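Local coordinates for Co-chaperone DjlA N-terminal domain-containing protein (Porphyromonas gingivalis, PDB 2H5N) that is of unknown function but belongs to the TerB-like tellurite-resistance family, may be a co-chaperone-type protein, and binds a magnesium ion, at the interface of chains A and B. Numbering follows the deposited sequence. Chains: chain A/B, Hypothetical protein PG_1108.

The interface of chains A and B. Residues chain A 69-70, 73, 77, 115; chain B 69-70, 73, 115.
A:Leu115 and B:Leu115 meet through their CD1 methyls, 3.7 Å apart, on an interface with two-fold symmetry between identical chains. The two side chains slant across one another rather than running parallel, and each CD1 also reaches the CB of the opposite leucine. In both copies CG stands anti to the carbonyl carbon and beside the backbone N, which directs the branch towards the opposite leucine and valine, with CD1 as the touching atom. The copies then part at the second torsion, chi2 being -144° in A and -172° in B, so the symmetry is approximate at the methyl tips.

The valines complete the apolar centre. A:Val73 and B:Val73 cross obliquely, with CG1 to CG1 the nearest pair at 4.0 Å, each CG1 being anti to its backbone N (chi1 171° in A). That rotamer leaves CG2 to face the opposite leucine, and the valine and leucine side chains cross at about a right angle: B:Val73 CG2 lies 3.6 Å from A:Leu115 CD1, whereas in the twin contact A:Val73 CG2 approaches B:Leu115 CB at 4.1 Å. Each valine thus uses one branch against its symmetry mate and the other against leucine.

Backbone and small residues form the flanks. The carbonyl O of A:Leu115 is 3.3 Å from CA of B:Ser70, and the exchanged pair repeats this; the small side chains probably allow the backbones to come near. B:Ala69 CB packs on A:Leu115 CA at 4.0 Å. A:Ala77 CB lies tightly against B:Ser70, 3.2 Å from its CB and 3.4 Å from its hydroxyl OG. No polar pair among these residues bonds across the contact, so shape and apolar burial hold this patch, with 209 Å² hidden in total.

In the fold, the start of helix 69-77 packs on the C-terminal end of the partner's helix, 103-116 in chain A and 103-115 in chain B, where Leu115 lies. Val73 and Leu115 meet their twins near the two-fold axis; whether this pairing is the biological one the structure alone does not show.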
ATOM      1  N   ALA A  69       4.914  -9.697  -7.956  1.00 22.54           N
ATOM      2  CA  ALA A  69       5.647 -10.233  -6.805  1.00 21.92           C
ATOM      3  C   ALA A  69       5.939 -11.719  -7.008  1.00 21.34           C
ATOM      4  O   ALA A  69       7.009 -12.198  -6.662  1.00 22.86           O
ATOM      5  CB  ALA A  69       4.910  -9.943  -5.458  1.00 19.70           C
ATOM      6  N   SER A  70       5.019 -12.456  -7.614  1.00 20.80           N
ATOM      7  CA  SER A  70       5.210 -13.910  -7.778  1.00 19.50           C
ATOM      8  C   SER A  70       6.369 -14.253  -8.731  1.00 18.83           C
ATOM      9  O   SER A  70       7.062 -15.252  -8.568  1.00 16.42           O
ATOM     10  CB  SER A  70       3.895 -14.578  -8.215  1.00 19.77           C
ATOM     11  OG  SER A  70       3.355 -13.953  -9.359  1.00 18.84           O
ATOM     12  N   VAL A  73       9.698 -13.794  -6.831  1.00 17.69           N
ATOM     13  CA  VAL A  73       9.922 -15.018  -6.039  1.00 16.82           C
ATOM     14  C   VAL A  73      10.596 -16.124  -6.882  1.00 17.06           C
ATOM     15  O   VAL A  73      11.645 -16.662  -6.496  1.00 17.38           O
ATOM     16  CB  VAL A  73       8.599 -15.561  -5.432  1.00 17.11           C
ATOM     17  CG1 VAL A  73       8.808 -16.965  -4.784  1.00 16.08           C
ATOM     18  CG2 VAL A  73       7.950 -14.536  -4.405  1.00 15.89           C
ATOM     19  N   ALA A  77      14.189 -17.579  -6.104  1.00 20.18           N
ATOM     20  CA  ALA A  77      14.179 -18.981  -5.693  1.00 20.83           C
ATOM     21  C   ALA A  77      15.162 -19.834  -6.472  1.00 21.35           C
ATOM     22  O   ALA A  77      15.625 -20.886  -5.968  1.00 21.59           O
ATOM     23  CB  ALA A  77      12.760 -19.579  -5.792  1.00 19.88           C
ATOM     24  N   LEU A 115       9.442 -18.437   1.514  1.00 18.14           N
ATOM     25  CA  LEU A 115       8.802 -18.457   0.211  1.00 18.71           C
ATOM     26  C   LEU A 115       9.817 -18.402  -0.932  1.00 19.57           C
ATOM     27  O   LEU A 115       9.610 -19.034  -1.968  1.00 18.51           O
ATOM     28  CB  LEU A 115       7.717 -17.371   0.053  1.00 18.27           C
ATOM     29  CG  LEU A 115       6.388 -17.408   0.839  1.00 20.02           C
ATOM     30  CD1 LEU A 115       5.228 -16.881  -0.005  1.00 21.53           C
ATOM     31  CD2 LEU A 115       6.004 -18.764   1.416  1.00 17.31           C
TER
ATOM     32  N   ALA B  69       8.726 -24.347  -1.155  1.00 20.66           N
ATOM     33  CA  ALA B  69       7.753 -23.254  -0.988  1.00 20.72           C
ATOM     34  C   ALA B  69       7.617 -22.354  -2.237  1.00 19.53           C
ATOM     35  O   ALA B  69       6.509 -21.930  -2.602  1.00 19.52           O
ATOM     36  CB  ALA B  69       8.050 -22.405   0.292  1.00 18.54           C
ATOM     37  N   SER B  70       8.725 -22.103  -2.918  1.00 19.91           N
ATOM     38  CA  SER B  70       8.669 -21.335  -4.161  1.00 19.62           C
ATOM     39  C   SER B  70       7.852 -22.068  -5.267  1.00 19.32           C
ATOM     40  O   SER B  70       7.165 -21.426  -6.064  1.00 18.76           O
ATOM     41  CB  SER B  70      10.078 -21.020  -4.662  1.00 19.35           C
ATOM     42  OG  SER B  70      10.801 -22.238  -4.881  1.00 20.12           O
ATOM     43  N   VAL B  73       4.245 -21.384  -4.375  1.00 15.52           N
ATOM     44  CA  VAL B  73       3.994 -20.005  -4.831  1.00 15.14           C
ATOM     45  C   VAL B  73       3.618 -19.964  -6.330  1.00 16.87           C
ATOM     46  O   VAL B  73       2.578 -19.406  -6.730  1.00 16.33           O
ATOM     47  CB  VAL B  73       5.200 -19.038  -4.577  1.00 15.68           C
ATOM     48  CG1 VAL B  73       4.921 -17.680  -5.271  1.00 13.12           C
ATOM     49  CG2 VAL B  73       5.455 -18.833  -3.058  1.00 14.21           C
ATOM     50  N   LEU B 115       2.810 -12.140  -2.262  1.00 16.89           N
ATOM     51  CA  LEU B 115       3.783 -12.988  -2.950  1.00 18.65           C
ATOM     52  C   LEU B 115       3.146 -14.033  -3.876  1.00 18.39           C
ATOM     53  O   LEU B 115       3.736 -14.409  -4.896  1.00 18.76           O
ATOM     54  CB  LEU B 115       4.762 -13.636  -1.968  1.00 17.98           C
ATOM     55  CG  LEU B 115       5.588 -12.715  -1.051  1.00 21.47           C
ATOM     56  CD1 LEU B 115       6.682 -13.497  -0.264  1.00 21.31           C
ATOM     57  CD2 LEU B 115       6.224 -11.518  -1.767  1.00 18.35           C
TER